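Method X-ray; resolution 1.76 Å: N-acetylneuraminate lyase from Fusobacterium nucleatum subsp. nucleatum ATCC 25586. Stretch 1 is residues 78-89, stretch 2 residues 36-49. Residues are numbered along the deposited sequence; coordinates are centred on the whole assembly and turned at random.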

# COMPACT_ATOMS: atom_id res chain seq x y z
N GLU A 78 1.30 4.44 -35.09
CA GLU A 78 0.56 4.20 -36.34
C GLU A 78 -0.00 2.79 -36.39
O GLU A 78 -1.18 2.58 -36.73
CB GLU A 78 1.46 4.40 -37.56
CG GLU A 78 2.14 5.70 -37.70
CD GLU A 78 3.10 5.69 -38.88
OE1 GLU A 78 2.88 4.89 -39.82
OE2 GLU A 78 4.10 6.45 -38.84
N ILE A 79 0.85 1.80 -36.15
CA ILE A 79 0.43 0.40 -36.24
C ILE A 79 -0.66 0.11 -35.20
O ILE A 79 -1.68 -0.51 -35.51
CB ILE A 79 1.64 -0.53 -36.07
CG1 ILE A 79 2.60 -0.33 -37.25
CG2 ILE A 79 1.21 -2.00 -35.96
CD1 ILE A 79 4.02 -0.76 -36.95
N ALA A 80 -0.46 0.59 -33.97
CA ALA A 80 -1.38 0.24 -32.89
C ALA A 80 -2.81 0.67 -33.22
O ALA A 80 -3.75 -0.13 -33.10
CB ALA A 80 -0.92 0.85 -31.57
N ILE A 81 -3.00 1.92 -33.65
CA ILE A 81 -4.36 2.37 -33.93
C ILE A 81 -4.88 1.78 -35.24
O ILE A 81 -6.10 1.59 -35.40
CB ILE A 81 -4.44 3.90 -33.90
CG1 ILE A 81 -5.90 4.36 -33.84
CG2 ILE A 81 -3.72 4.52 -35.09
CD1 ILE A 81 -6.06 5.81 -33.45
N ASP A 82 -4.00 1.47 -36.19
CA ASP A 82 -4.46 0.81 -37.41
C ASP A 82 -4.96 -0.59 -37.10
O ASP A 82 -5.97 -1.03 -37.65
CB ASP A 82 -3.35 0.77 -38.44
CG ASP A 82 -3.77 0.07 -39.72
OD1 ASP A 82 -4.57 0.65 -40.47
OD2 ASP A 82 -3.29 -1.07 -39.96
N GLU A 83 -4.27 -1.31 -36.21
CA GLU A 83 -4.67 -2.67 -35.89
C GLU A 83 -5.84 -2.70 -34.92
O GLU A 83 -6.76 -3.52 -35.08
CB GLU A 83 -3.48 -3.43 -35.30
CG GLU A 83 -3.76 -4.91 -35.08
CD GLU A 83 -4.03 -5.65 -36.37
OE1 GLU A 83 -3.41 -5.32 -37.40
OE2 GLU A 83 -4.85 -6.59 -36.35
N ALA A 84 -5.83 -1.83 -33.90
CA ALA A 84 -6.87 -1.87 -32.88
C ALA A 84 -8.17 -1.23 -33.34
O ALA A 84 -9.24 -1.65 -32.89
CB ALA A 84 -6.37 -1.18 -31.60
N LYS A 85 -8.09 -0.23 -34.22
CA LYS A 85 -9.25 0.52 -34.72
C LYS A 85 -10.00 1.09 -33.51
O LYS A 85 -9.35 1.68 -32.63
CB LYS A 85 -10.06 -0.40 -35.63
CG LYS A 85 -9.26 -0.80 -36.86
CD LYS A 85 -10.07 -1.61 -37.84
CE LYS A 85 -9.37 -1.62 -39.20
NZ LYS A 85 -7.95 -2.06 -39.08
N ASP A 86 -11.32 0.96 -33.42
CA ASP A 86 -12.09 1.46 -32.29
C ASP A 86 -12.63 0.34 -31.41
O ASP A 86 -13.66 0.51 -30.74
CB ASP A 86 -13.24 2.35 -32.78
N SER A 87 -11.96 -0.82 -31.38
CA SER A 87 -12.46 -1.95 -30.60
C SER A 87 -12.23 -1.77 -29.10
O SER A 87 -13.03 -2.25 -28.29
CB SER A 87 -11.81 -3.25 -31.06
OG SER A 87 -10.40 -3.13 -31.05
N VAL A 88 -11.14 -1.10 -28.71
CA VAL A 88 -10.81 -0.89 -27.31
C VAL A 88 -10.41 0.57 -27.13
O VAL A 88 -10.17 1.30 -28.10
CB VAL A 88 -9.68 -1.82 -26.83
CG1 VAL A 88 -10.11 -3.29 -26.92
CG2 VAL A 88 -8.43 -1.59 -27.68
N ASN A 89 -10.35 1.01 -25.87
CA ASN A 89 -9.81 2.33 -25.59
C ASN A 89 -8.33 2.37 -25.91
O ASN A 89 -7.61 1.38 -25.75
CB ASN A 89 -10.01 2.71 -24.12
CG ASN A 89 -11.45 3.00 -23.77
OD1 ASN A 89 -12.09 3.88 -24.35
ND2 ASN A 89 -11.98 2.25 -22.80
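Stretch 2 (36-49) NEKGLREIIRYNID

Stretch 2 is helical from E37 to D49, with N36 as its N-cap: N36 OD1 accepts from G39 N at 3.0 Å. It lies across the last turns of the stretch 1 helix, which ends at A84, and then beside the chain that follows. The two helices run in broadly the same direction, crossing at -47°, with their axes 9.7 Å apart at closest approach. The backbones come nearest at E83 and R41, whose CA atoms are 6.2 Å apart; farther along, A84 pairs with I44 and V88 with I48.

The stretch 2 face that meets stretch 1 carries L40, I44 and I48, one helical turn apart, all with CA-to-CB bonds directed toward the partner. I79 is a prominent bump offered in return. Its CG2 packs 3.7 Å from both L40 CD2 and R41 CG, while its CD1 reaches E37 CG, also at 3.7 Å, so this one side chain touches residues on successive turns of stretch 2.

The small side chains of A80 and A84 leave shallow ground on stretch 1 that the isoleucines occupy. I44, with chi1 m and chi2 t, brings CD1 to 3.5 Å from A80 CA, close against the backbone itself, and to 4.1 Å from A80 CB. Its other branch turns along the helix, with CG2 3.7 Å from E83 CG and 4.3 Å from A84 CB. One turn later, I48 CD1 settles 3.8 Å from A84 CB and 3.6 Å from S87 OG, and I48 CG1 lies 4.0 Å from V88 CG1. The pocket for I48 is thus formed jointly by the helix end and the chain beyond it. There K85 adopts positive phi within a type II' turn from A84 to S87, and S87 OG bonds back to A84 O at 2.6 Å.

Beside this apolar seam runs a ladder of charge. E83, its chi1 t and chi2 p, divides its carboxylate between two arginines: OE1 receives R41 NH1 at 2.8 Å, and OE2 receives R45 NH1 at 2.9 Å. R45 NH1 also donates to E83 O at 3.1 Å. D82 points its CA-to-CB bond sideways, yet its OD2 meets R41 NH1 at 2.8 Å, so both acids bind at the edge of the R41 guanidinium while I79 CG2 covers one face. Within stretch 2, R45 also forms a salt bridge with D49, R45 NE to D49 OD2 at 2.9 Å.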

# COMPACT_ATOMS: atom_id res chain seq x y z
N ASN A 36 9.36 -4.90 -35.13
CA ASN A 36 8.79 -6.04 -35.85
C ASN A 36 7.29 -5.79 -35.99
O ASN A 36 6.51 -6.09 -35.08
CB ASN A 36 9.09 -7.34 -35.10
CG ASN A 36 8.38 -8.57 -35.69
OD1 ASN A 36 7.68 -8.50 -36.70
ND2 ASN A 36 8.59 -9.72 -35.05
N GLU A 37 6.88 -5.26 -37.15
CA GLU A 37 5.49 -4.85 -37.33
C GLU A 37 4.54 -6.04 -37.30
O GLU A 37 3.46 -5.97 -36.69
CB GLU A 37 5.34 -4.08 -38.64
CG GLU A 37 3.89 -3.79 -38.99
CD GLU A 37 3.74 -2.84 -40.17
OE1 GLU A 37 4.66 -2.02 -40.39
OE2 GLU A 37 2.70 -2.93 -40.86
N LYS A 38 4.90 -7.15 -37.96
CA LYS A 38 4.05 -8.34 -37.93
C LYS A 38 3.79 -8.79 -36.49
O LYS A 38 2.64 -9.07 -36.12
CB LYS A 38 4.69 -9.46 -38.74
CG LYS A 38 3.88 -10.75 -38.79
N GLY A 39 4.83 -8.83 -35.67
CA GLY A 39 4.66 -9.27 -34.30
C GLY A 39 3.89 -8.28 -33.46
O GLY A 39 3.15 -8.67 -32.54
N LEU A 40 4.05 -6.98 -33.74
CA LEU A 40 3.31 -5.97 -32.98
C LEU A 40 1.81 -6.12 -33.20
O LEU A 40 1.03 -6.03 -32.25
CB LEU A 40 3.76 -4.56 -33.37
CG LEU A 40 3.02 -3.40 -32.69
CD1 LEU A 40 3.05 -3.52 -31.15
CD2 LEU A 40 3.57 -2.03 -33.14
N ARG A 41 1.40 -6.34 -34.45
CA ARG A 41 -0.01 -6.63 -34.70
C ARG A 41 -0.46 -7.89 -33.97
O ARG A 41 -1.59 -7.96 -33.47
CB ARG A 41 -0.26 -6.73 -36.20
CG ARG A 41 0.05 -5.41 -36.92
CD ARG A 41 -0.32 -5.44 -38.40
NE ARG A 41 0.03 -4.17 -39.03
CZ ARG A 41 -0.81 -3.16 -39.20
NH1 ARG A 41 -2.07 -3.26 -38.81
NH2 ARG A 41 -0.39 -2.04 -39.78
N GLU A 42 0.40 -8.91 -33.90
CA GLU A 42 0.04 -10.14 -33.19
C GLU A 42 -0.15 -9.89 -31.70
O GLU A 42 -1.04 -10.48 -31.08
CB GLU A 42 1.09 -11.22 -33.42
CG GLU A 42 1.14 -11.74 -34.86
CD GLU A 42 2.11 -12.89 -35.03
OE1 GLU A 42 2.66 -13.36 -34.00
OE2 GLU A 42 2.34 -13.32 -36.18
N ILE A 43 0.69 -9.04 -31.11
CA ILE A 43 0.54 -8.75 -29.69
C ILE A 43 -0.74 -7.97 -29.44
O ILE A 43 -1.46 -8.22 -28.47
CB ILE A 43 1.78 -7.99 -29.17
CG1 ILE A 43 3.03 -8.86 -29.25
CG2 ILE A 43 1.54 -7.51 -27.74
CD1 ILE A 43 4.31 -8.11 -28.81
N ILE A 44 -1.03 -7.00 -30.30
CA ILE A 44 -2.27 -6.24 -30.20
C ILE A 44 -3.48 -7.18 -30.31
O ILE A 44 -4.41 -7.11 -29.50
CB ILE A 44 -2.32 -5.15 -31.28
CG1 ILE A 44 -1.27 -4.07 -30.99
CG2 ILE A 44 -3.70 -4.54 -31.37
CD1 ILE A 44 -0.93 -3.19 -32.19
N ARG A 45 -3.48 -8.05 -31.33
CA ARG A 45 -4.60 -8.98 -31.50
C ARG A 45 -4.76 -9.88 -30.28
O ARG A 45 -5.88 -10.13 -29.83
CB ARG A 45 -4.41 -9.81 -32.77
CG ARG A 45 -4.59 -9.03 -34.06
CD ARG A 45 -5.99 -9.21 -34.68
NE ARG A 45 -7.07 -8.79 -33.78
CZ ARG A 45 -7.48 -7.53 -33.62
NH1 ARG A 45 -6.89 -6.54 -34.29
NH2 ARG A 45 -8.47 -7.25 -32.78
N TYR A 46 -3.65 -10.37 -29.71
CA TYR A 46 -3.74 -11.21 -28.52
C TYR A 46 -4.39 -10.45 -27.36
O TYR A 46 -5.27 -10.99 -26.68
CB TYR A 46 -2.35 -11.70 -28.13
CG TYR A 46 -2.34 -12.76 -27.05
CD1 TYR A 46 -2.65 -14.08 -27.35
CD2 TYR A 46 -2.00 -12.45 -25.74
CE1 TYR A 46 -2.64 -15.06 -26.36
CE2 TYR A 46 -1.98 -13.41 -24.76
CZ TYR A 46 -2.30 -14.71 -25.07
OH TYR A 46 -2.28 -15.67 -24.08
N ASN A 47 -3.98 -9.20 -27.13
CA ASN A 47 -4.55 -8.43 -26.03
C ASN A 47 -6.05 -8.20 -26.22
O ASN A 47 -6.84 -8.36 -25.28
CB ASN A 47 -3.83 -7.09 -25.91
CG ASN A 47 -2.61 -7.19 -25.04
OD1 ASN A 47 -2.72 -7.27 -23.82
ND2 ASN A 47 -1.44 -7.21 -25.66
N ILE A 48 -6.47 -7.82 -27.42
CA ILE A 48 -7.87 -7.50 -27.64
C ILE A 48 -8.72 -8.77 -27.66
O ILE A 48 -9.78 -8.84 -27.04
CB ILE A 48 -8.04 -6.69 -28.94
CG1 ILE A 48 -7.30 -5.35 -28.85
CG2 ILE A 48 -9.52 -6.49 -29.25
CD1 ILE A 48 -7.19 -4.65 -30.22
N ASP A 49 -8.26 -9.78 -28.40
CA ASP A 49 -9.10 -10.95 -28.66
C ASP A 49 -9.03 -12.01 -27.57
O ASP A 49 -10.02 -12.72 -27.35
CB ASP A 49 -8.71 -11.61 -30.00
CG ASP A 49 -8.85 -10.66 -31.19
OD1 ASP A 49 -9.56 -9.64 -31.10
OD2 ASP A 49 -8.24 -10.97 -32.24